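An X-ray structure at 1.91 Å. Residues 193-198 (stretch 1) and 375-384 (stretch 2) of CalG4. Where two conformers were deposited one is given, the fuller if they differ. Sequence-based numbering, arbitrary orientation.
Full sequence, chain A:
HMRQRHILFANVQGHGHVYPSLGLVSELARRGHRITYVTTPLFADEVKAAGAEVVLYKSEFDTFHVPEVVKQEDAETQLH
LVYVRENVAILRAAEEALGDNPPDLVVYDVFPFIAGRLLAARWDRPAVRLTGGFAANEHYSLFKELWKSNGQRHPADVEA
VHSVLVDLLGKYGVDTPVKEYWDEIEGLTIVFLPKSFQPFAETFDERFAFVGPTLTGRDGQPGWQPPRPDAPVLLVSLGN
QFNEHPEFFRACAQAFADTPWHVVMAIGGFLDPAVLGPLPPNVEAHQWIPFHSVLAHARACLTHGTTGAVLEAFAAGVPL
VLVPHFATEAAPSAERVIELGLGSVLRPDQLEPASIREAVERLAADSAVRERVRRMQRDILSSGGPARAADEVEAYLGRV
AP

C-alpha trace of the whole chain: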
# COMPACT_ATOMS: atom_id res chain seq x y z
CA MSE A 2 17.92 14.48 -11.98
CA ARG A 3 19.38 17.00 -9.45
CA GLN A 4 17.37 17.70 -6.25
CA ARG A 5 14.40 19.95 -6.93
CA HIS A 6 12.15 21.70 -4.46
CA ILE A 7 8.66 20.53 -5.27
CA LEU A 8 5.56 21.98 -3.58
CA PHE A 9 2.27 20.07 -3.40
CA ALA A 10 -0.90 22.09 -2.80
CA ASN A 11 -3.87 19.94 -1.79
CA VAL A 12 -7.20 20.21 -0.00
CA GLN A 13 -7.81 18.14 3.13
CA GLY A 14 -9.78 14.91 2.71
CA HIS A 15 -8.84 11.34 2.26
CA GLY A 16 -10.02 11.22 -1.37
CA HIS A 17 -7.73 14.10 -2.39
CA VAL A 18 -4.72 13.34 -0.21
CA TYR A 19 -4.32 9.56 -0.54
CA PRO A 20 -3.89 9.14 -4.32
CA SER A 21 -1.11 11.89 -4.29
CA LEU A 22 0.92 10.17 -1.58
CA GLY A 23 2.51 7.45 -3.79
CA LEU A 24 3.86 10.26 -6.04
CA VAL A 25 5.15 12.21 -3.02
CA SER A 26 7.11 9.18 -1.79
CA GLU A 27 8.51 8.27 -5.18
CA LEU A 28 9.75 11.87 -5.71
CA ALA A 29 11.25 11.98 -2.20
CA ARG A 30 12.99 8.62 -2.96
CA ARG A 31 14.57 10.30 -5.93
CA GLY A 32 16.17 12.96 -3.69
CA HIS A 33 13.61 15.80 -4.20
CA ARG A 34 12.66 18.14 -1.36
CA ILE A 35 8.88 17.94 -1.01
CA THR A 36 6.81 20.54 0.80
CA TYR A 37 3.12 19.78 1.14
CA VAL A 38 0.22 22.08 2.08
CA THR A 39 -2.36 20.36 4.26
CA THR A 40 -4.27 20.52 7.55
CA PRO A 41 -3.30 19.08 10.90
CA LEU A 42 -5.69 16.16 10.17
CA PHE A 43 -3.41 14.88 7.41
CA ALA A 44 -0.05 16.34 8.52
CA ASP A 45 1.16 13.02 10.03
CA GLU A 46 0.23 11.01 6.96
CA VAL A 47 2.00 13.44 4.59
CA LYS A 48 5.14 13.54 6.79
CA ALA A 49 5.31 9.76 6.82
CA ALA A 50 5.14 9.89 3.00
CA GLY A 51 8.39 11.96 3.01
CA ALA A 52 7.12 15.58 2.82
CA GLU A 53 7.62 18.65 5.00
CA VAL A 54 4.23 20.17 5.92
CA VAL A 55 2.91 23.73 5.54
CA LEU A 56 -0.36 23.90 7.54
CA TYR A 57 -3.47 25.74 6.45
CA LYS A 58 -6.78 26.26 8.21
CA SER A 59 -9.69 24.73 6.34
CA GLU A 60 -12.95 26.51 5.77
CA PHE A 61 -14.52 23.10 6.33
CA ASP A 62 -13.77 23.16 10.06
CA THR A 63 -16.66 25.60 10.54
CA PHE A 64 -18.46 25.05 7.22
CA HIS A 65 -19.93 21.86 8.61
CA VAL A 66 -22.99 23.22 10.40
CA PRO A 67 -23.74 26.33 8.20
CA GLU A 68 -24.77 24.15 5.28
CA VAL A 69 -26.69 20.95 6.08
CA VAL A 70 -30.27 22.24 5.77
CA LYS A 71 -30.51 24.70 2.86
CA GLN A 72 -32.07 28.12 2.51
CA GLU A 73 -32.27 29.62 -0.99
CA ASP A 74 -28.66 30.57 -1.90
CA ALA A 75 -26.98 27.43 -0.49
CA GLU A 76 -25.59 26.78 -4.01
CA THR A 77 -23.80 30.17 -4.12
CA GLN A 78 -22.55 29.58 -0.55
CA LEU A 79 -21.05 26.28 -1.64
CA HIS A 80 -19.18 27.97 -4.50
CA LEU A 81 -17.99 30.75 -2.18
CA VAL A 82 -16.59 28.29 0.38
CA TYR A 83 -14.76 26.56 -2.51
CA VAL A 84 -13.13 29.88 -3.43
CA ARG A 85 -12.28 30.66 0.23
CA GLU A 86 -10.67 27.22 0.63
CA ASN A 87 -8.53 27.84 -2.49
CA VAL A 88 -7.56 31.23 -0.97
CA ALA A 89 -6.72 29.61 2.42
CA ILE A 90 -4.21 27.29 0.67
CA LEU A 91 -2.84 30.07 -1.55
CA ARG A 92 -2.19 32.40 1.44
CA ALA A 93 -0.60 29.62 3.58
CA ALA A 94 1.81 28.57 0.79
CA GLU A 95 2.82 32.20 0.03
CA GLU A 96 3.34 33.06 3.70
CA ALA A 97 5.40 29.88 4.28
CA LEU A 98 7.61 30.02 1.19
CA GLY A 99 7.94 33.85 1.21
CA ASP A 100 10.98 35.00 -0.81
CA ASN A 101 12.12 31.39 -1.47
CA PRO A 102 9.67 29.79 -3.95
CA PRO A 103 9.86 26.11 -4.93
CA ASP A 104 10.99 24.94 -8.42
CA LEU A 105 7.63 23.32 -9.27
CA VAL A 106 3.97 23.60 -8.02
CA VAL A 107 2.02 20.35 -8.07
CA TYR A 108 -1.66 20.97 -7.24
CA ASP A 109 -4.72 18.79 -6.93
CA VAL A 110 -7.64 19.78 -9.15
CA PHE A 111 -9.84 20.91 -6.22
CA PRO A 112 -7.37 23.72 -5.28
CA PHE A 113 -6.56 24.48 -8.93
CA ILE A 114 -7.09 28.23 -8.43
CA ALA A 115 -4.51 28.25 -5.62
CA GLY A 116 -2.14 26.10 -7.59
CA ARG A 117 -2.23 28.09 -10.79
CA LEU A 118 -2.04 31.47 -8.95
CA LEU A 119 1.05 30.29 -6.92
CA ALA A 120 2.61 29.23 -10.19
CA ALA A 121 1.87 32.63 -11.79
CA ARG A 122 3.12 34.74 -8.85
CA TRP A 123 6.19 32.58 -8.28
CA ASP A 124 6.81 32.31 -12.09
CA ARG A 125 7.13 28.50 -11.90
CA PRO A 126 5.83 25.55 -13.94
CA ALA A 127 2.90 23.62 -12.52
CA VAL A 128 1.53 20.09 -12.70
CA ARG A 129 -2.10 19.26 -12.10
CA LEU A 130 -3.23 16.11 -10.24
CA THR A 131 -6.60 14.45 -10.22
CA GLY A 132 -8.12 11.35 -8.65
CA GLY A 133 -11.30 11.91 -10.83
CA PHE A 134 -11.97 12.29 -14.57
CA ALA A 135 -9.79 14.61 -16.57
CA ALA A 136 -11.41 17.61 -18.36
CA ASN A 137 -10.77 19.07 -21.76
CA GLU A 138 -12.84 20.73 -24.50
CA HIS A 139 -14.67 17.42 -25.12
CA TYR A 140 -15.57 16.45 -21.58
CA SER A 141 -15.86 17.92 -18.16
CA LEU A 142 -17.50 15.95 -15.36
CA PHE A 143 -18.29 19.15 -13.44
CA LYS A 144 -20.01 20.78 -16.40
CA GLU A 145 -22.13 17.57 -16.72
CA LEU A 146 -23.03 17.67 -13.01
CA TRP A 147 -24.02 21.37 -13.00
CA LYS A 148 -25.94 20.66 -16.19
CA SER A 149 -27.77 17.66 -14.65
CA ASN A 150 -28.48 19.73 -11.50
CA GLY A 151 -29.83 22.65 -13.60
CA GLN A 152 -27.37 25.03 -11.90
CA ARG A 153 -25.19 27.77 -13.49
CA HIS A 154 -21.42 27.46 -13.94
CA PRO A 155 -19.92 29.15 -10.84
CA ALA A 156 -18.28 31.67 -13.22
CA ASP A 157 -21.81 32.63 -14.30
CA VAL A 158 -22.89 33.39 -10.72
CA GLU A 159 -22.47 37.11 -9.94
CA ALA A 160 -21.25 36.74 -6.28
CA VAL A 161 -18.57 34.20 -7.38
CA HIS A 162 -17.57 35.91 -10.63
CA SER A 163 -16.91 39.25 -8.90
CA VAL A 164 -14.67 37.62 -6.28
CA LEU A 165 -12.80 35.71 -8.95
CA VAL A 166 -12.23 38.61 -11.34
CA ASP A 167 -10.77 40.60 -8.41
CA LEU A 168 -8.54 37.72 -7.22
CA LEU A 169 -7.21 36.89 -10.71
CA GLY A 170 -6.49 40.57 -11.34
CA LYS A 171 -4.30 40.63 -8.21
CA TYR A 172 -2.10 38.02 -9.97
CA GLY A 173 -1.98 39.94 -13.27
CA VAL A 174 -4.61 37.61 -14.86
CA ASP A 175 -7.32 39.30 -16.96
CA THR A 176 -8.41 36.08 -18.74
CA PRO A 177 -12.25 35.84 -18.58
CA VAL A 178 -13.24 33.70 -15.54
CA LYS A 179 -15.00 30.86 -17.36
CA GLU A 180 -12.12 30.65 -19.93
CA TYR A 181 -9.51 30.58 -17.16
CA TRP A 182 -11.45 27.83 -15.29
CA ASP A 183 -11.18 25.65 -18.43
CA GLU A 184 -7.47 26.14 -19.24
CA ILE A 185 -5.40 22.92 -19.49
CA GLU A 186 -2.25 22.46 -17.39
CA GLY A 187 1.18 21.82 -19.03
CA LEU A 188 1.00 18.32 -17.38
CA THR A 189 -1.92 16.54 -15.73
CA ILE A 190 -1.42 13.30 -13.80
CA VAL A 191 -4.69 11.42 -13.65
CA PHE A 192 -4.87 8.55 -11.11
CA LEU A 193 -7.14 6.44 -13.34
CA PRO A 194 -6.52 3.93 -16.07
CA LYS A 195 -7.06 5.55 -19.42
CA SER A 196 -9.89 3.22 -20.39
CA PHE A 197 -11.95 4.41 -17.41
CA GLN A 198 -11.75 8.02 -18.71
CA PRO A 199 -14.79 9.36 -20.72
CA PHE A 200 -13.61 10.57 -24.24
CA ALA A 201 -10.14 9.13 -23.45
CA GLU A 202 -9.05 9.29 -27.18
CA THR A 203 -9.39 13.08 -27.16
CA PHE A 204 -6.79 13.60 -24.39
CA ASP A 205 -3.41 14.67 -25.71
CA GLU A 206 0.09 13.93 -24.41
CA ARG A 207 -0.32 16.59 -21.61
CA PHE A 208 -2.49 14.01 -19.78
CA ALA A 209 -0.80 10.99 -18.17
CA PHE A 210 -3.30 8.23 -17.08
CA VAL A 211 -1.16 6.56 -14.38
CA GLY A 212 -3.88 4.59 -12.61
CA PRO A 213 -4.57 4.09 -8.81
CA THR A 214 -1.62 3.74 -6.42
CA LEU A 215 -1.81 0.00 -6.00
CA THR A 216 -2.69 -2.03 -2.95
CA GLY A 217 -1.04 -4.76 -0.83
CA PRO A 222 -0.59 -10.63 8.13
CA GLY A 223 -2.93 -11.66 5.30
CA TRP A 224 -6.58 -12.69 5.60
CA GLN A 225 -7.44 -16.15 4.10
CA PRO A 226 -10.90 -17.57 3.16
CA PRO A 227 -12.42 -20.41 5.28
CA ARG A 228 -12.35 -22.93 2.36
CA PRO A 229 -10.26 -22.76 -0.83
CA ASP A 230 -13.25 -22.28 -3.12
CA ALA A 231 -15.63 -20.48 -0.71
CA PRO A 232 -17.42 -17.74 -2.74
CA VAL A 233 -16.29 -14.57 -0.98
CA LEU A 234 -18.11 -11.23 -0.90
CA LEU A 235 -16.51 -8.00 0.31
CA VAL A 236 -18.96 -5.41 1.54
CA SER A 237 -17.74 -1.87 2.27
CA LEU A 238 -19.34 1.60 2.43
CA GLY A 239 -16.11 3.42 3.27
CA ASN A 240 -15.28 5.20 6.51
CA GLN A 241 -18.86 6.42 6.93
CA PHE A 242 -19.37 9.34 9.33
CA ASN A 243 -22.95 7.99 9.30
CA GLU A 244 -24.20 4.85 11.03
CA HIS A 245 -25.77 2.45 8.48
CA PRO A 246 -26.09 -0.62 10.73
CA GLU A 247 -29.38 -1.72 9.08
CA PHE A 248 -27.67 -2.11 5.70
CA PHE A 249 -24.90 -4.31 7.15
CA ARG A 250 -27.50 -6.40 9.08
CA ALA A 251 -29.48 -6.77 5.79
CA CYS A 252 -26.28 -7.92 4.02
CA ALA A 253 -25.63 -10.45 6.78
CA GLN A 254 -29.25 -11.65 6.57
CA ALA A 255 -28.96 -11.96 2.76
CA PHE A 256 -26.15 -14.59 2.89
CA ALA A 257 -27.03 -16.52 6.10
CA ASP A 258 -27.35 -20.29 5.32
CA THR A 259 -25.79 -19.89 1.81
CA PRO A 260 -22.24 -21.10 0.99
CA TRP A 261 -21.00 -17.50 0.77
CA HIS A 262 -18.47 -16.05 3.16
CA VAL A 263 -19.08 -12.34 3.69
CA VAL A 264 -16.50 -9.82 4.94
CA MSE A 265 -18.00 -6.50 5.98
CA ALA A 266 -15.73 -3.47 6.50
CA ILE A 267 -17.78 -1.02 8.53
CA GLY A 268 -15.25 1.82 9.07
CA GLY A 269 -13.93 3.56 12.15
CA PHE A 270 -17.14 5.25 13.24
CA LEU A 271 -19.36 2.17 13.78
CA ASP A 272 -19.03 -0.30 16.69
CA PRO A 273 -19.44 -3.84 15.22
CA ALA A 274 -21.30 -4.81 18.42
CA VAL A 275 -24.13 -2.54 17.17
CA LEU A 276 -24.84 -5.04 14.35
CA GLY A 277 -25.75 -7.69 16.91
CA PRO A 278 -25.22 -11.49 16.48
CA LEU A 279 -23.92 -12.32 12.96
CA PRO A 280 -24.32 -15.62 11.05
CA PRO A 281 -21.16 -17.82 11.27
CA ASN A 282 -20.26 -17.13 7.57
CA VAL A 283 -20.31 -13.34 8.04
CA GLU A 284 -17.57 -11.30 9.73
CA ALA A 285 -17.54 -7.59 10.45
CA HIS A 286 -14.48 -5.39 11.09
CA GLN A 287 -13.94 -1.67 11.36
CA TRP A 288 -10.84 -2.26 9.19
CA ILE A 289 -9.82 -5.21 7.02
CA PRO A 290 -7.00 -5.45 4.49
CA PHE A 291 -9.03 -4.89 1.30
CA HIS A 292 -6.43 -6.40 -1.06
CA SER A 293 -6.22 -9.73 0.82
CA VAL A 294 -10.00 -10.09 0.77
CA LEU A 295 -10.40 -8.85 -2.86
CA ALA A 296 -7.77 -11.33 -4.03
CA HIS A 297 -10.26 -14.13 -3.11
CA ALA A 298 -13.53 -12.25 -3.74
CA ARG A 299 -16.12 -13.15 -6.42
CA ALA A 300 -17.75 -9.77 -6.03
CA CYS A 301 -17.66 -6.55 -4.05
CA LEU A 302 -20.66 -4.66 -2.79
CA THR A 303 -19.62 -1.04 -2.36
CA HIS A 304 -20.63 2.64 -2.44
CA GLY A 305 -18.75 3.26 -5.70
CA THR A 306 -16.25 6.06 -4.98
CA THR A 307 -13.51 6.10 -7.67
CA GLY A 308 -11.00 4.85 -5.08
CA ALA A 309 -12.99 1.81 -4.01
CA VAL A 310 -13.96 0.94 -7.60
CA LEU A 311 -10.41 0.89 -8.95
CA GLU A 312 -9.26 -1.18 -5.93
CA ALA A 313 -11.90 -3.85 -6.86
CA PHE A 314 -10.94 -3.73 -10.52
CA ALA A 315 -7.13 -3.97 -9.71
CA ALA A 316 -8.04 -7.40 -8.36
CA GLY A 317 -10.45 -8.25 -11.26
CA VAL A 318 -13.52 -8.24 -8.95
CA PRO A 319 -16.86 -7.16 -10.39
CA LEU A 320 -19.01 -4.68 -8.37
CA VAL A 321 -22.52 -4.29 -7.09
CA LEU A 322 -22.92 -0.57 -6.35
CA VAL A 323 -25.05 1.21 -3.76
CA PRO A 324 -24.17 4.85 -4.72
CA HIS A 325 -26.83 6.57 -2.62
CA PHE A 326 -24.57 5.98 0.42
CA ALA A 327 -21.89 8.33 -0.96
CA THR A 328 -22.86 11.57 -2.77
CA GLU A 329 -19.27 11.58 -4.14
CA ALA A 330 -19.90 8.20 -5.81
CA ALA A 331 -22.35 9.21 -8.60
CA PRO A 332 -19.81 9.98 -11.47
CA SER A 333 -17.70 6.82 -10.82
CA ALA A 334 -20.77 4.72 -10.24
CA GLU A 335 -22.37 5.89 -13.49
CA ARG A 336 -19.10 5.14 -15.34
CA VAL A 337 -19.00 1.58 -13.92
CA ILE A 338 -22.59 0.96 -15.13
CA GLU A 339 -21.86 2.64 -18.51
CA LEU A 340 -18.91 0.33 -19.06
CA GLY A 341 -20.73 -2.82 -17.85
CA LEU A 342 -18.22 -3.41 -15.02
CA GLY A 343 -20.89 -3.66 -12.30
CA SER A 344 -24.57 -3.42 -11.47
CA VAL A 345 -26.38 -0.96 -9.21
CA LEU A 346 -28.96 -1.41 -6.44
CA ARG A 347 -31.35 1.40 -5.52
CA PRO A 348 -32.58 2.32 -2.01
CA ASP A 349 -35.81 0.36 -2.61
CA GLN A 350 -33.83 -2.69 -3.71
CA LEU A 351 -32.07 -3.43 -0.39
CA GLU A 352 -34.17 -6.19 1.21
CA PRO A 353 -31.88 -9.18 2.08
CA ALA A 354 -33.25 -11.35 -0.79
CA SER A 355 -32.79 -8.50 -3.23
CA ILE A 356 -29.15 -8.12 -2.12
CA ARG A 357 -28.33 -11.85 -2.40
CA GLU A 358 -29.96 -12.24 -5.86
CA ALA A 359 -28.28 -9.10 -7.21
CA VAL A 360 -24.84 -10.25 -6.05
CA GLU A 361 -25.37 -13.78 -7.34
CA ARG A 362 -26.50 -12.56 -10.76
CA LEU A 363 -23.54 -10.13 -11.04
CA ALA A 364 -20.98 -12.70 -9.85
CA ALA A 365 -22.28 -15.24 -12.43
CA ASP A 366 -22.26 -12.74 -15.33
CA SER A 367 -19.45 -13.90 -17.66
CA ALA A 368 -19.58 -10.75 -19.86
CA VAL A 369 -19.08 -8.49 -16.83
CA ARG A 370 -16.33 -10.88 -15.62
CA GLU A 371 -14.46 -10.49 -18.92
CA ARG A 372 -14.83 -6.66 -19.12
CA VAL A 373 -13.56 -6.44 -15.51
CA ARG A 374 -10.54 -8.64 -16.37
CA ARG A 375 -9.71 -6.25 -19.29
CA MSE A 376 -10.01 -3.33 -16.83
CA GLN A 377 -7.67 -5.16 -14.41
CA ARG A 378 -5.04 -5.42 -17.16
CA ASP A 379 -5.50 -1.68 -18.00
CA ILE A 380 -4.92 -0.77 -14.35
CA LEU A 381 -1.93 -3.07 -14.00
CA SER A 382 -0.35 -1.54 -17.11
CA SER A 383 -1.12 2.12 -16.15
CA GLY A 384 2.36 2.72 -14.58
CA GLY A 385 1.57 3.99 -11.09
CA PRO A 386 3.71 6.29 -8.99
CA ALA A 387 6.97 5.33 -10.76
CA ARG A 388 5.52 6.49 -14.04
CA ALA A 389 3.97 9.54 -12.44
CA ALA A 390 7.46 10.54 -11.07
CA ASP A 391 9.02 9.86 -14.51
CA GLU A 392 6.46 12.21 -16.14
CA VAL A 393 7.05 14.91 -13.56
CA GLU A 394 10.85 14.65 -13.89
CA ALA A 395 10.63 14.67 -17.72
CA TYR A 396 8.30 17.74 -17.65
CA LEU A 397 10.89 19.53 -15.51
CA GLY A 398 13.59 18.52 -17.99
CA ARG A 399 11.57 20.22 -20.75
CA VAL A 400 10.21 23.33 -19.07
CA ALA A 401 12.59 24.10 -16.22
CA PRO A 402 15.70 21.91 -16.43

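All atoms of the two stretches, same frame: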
# COMPACT_ATOMS: atom_id res chain seq x y z
N LEU A 193 -6.14 7.37 -12.79
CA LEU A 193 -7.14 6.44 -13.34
C LEU A 193 -6.49 5.73 -14.51
O LEU A 193 -5.58 6.28 -15.11
CB LEU A 193 -8.36 7.15 -13.94
CG LEU A 193 -9.10 8.19 -13.06
CD1 LEU A 193 -10.24 8.74 -13.85
CD2 LEU A 193 -9.67 7.63 -11.83
N PRO A 194 -6.96 4.52 -14.81
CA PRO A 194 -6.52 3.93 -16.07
C PRO A 194 -7.22 4.64 -17.21
O PRO A 194 -8.38 5.07 -17.08
CB PRO A 194 -6.94 2.46 -15.94
CG PRO A 194 -8.17 2.47 -15.08
CD PRO A 194 -7.86 3.63 -14.04
N LYS A 195 -6.52 4.78 -18.33
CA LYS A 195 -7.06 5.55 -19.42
C LYS A 195 -8.44 5.04 -19.89
O LYS A 195 -9.33 5.84 -20.30
CB LYS A 195 -6.06 5.55 -20.59
CG LYS A 195 -6.43 6.57 -21.66
CD LYS A 195 -5.29 6.67 -22.71
CE LYS A 195 -5.52 7.87 -23.63
NZ LYS A 195 -4.45 7.88 -24.63
N SER A 196 -8.65 3.73 -19.85
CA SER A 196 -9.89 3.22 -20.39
C SER A 196 -11.10 3.65 -19.55
O SER A 196 -12.25 3.47 -19.99
CB SER A 196 -9.88 1.69 -20.51
OG SER A 196 -9.62 1.11 -19.26
N PHE A 197 -10.85 4.04 -18.30
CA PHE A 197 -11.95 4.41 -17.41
C PHE A 197 -12.34 5.88 -17.69
O PHE A 197 -13.43 6.33 -17.32
CB PHE A 197 -11.53 4.27 -15.93
CG PHE A 197 -12.69 4.29 -14.96
CD1 PHE A 197 -13.70 3.34 -15.05
CD2 PHE A 197 -12.75 5.24 -13.94
CE1 PHE A 197 -14.81 3.32 -14.14
CE2 PHE A 197 -13.84 5.22 -12.99
CZ PHE A 197 -14.86 4.24 -13.12
N GLN A 198 -11.47 6.62 -18.38
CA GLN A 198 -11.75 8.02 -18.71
C GLN A 198 -12.78 8.23 -19.87
O GLN A 198 -12.54 7.78 -21.04
CB GLN A 198 -10.42 8.71 -19.09
CG GLN A 198 -10.59 10.10 -19.68
CD GLN A 198 -10.96 11.15 -18.61
OE1 GLN A 198 -10.42 11.12 -17.50
NE2 GLN A 198 -11.83 12.12 -18.97
N ARG A 375 -10.36 -7.24 -18.39
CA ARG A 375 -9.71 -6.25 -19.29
C ARG A 375 -9.37 -4.98 -18.53
O ARG A 375 -8.27 -4.41 -18.69
CB ARG A 375 -10.59 -5.97 -20.52
CG ARG A 375 -10.55 -7.10 -21.58
CD ARG A 375 -9.81 -6.64 -22.89
NE ARG A 375 -10.42 -7.20 -24.11
CZ ARG A 375 -10.41 -6.63 -25.31
NH1 ARG A 375 -9.82 -5.45 -25.51
NH2 ARG A 375 -11.00 -7.23 -26.33
N MSE A 376 -10.29 -4.54 -17.66
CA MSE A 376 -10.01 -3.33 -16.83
C MSE A 376 -8.85 -3.58 -15.86
O MSE A 376 -8.05 -2.69 -15.61
CB MSE A 376 -11.26 -2.87 -16.03
CG MSE A 376 -11.00 -1.60 -15.14
SE MSE A 376 -10.43 -0.06 -16.25
CE MSE A 376 -12.00 0.43 -17.23
N GLN A 377 -8.79 -4.77 -15.27
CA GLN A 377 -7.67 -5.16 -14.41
C GLN A 377 -6.32 -5.02 -15.12
O GLN A 377 -5.34 -4.51 -14.55
CB GLN A 377 -7.85 -6.59 -13.88
CG GLN A 377 -6.66 -7.15 -13.06
CD GLN A 377 -6.95 -8.58 -12.53
OE1 GLN A 377 -7.61 -9.35 -13.19
NE2 GLN A 377 -6.41 -8.92 -11.37
N ARG A 378 -6.27 -5.51 -16.35
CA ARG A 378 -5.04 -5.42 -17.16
C ARG A 378 -4.69 -3.95 -17.45
O ARG A 378 -3.51 -3.60 -17.33
CB ARG A 378 -5.14 -6.33 -18.40
CG ARG A 378 -5.08 -7.89 -18.04
CD ARG A 378 -3.91 -8.23 -17.03
NE ARG A 378 -4.29 -9.17 -15.93
CZ ARG A 378 -3.45 -9.76 -15.07
NH1 ARG A 378 -2.14 -9.56 -15.15
NH2 ARG A 378 -3.91 -10.59 -14.14
N ASP A 379 -5.70 -3.13 -17.79
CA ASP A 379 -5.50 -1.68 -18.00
C ASP A 379 -4.85 -1.05 -16.78
O ASP A 379 -3.79 -0.41 -16.90
CB ASP A 379 -6.81 -0.98 -18.35
CG ASP A 379 -7.35 -1.40 -19.69
OD1 ASP A 379 -6.66 -2.10 -20.46
OD2 ASP A 379 -8.48 -1.03 -20.00
N ILE A 380 -5.42 -1.32 -15.60
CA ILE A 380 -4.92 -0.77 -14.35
C ILE A 380 -3.49 -1.23 -14.08
O ILE A 380 -2.63 -0.42 -13.69
CB ILE A 380 -5.84 -1.14 -13.16
CG1 ILE A 380 -7.20 -0.40 -13.31
CG2 ILE A 380 -5.13 -0.84 -11.75
CD1 ILE A 380 -8.31 -1.00 -12.39
N LEU A 381 -3.26 -2.53 -14.25
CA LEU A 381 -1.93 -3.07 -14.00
C LEU A 381 -0.90 -2.43 -14.93
O LEU A 381 0.23 -2.15 -14.52
CB LEU A 381 -1.90 -4.60 -14.06
CG LEU A 381 -0.47 -5.19 -14.18
CD1 LEU A 381 0.25 -5.16 -12.82
CD2 LEU A 381 -0.43 -6.59 -14.85
N SER A 382 -1.29 -2.13 -16.15
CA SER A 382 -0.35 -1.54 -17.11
C SER A 382 -0.28 0.00 -17.05
O SER A 382 0.43 0.60 -17.84
CB SER A 382 -0.68 -2.06 -18.52
OG SER A 382 -1.80 -1.36 -18.99
N SER A 383 -0.98 0.65 -16.12
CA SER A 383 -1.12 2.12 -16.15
C SER A 383 0.17 2.87 -15.72
O SER A 383 0.39 4.00 -16.17
CB SER A 383 -2.31 2.59 -15.26
OG SER A 383 -3.50 2.16 -15.90
N GLY A 384 0.99 2.23 -14.89
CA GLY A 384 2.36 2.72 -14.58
C GLY A 384 2.56 3.17 -13.13
O GLY A 384 3.67 3.07 -12.57
O HOH W 1 -3.85 4.03 -18.38

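Packing of a short loop and 3-10 turn (193-198) against a helical segment and its continuation (375-384) in CalG4. The two segments lie at least 179 residues apart in sequence and bury 278 Å² between them, both sides summed. The nearest CA atoms across the two segments are those of P194 and I380, 5.3 Å apart. In the loop, F197 N donates to P194 O (2.9 Å) and Q198 N to K195 O (3.0 Å), closing the 3-10 turn; in the helix, i to i+4 bonds such as I380 N to M376 O (3.0 Å) hold M376, D379 and I380 on the side that meets the loop.

Apolar contacts centre on P194, which points toward the helix and has the largest covered area. Its CG lies 3.6 Å from M376 SE and 3.5 Å from I380 CG1, so the compact ring fits against residues one helical turn apart. M376, a selenomethionine, leaves its backbone sideways, but its p chi2 and chi3 bring the end nearer the loop: CE reaches the edge of the F197 ring, 4.0 Å from CD1, and lies 3.2 Å from S196 OG.

A single direct hydrogen bond crosses the interface. S196, with chi1 p, donates from OG to D379 OD2 at 2.5 Å, a short bond that pairs a neutral hydroxyl with a carboxylate oxygen.

S383 also takes part in the contact. Its OG donates to D379 O (2.8 Å), a carbonyl that also accepts from S382 OG (3.0 Å), and sits 3.5 Å from P194 CB. One water joins the segments as well: it accepts from K195 N (2.8 Å to the water O) and donates to S383 OG (3.1 Å from the water O), so the backbone amide of K195 is linked through the water to S383 OG while its extended side chain leads away.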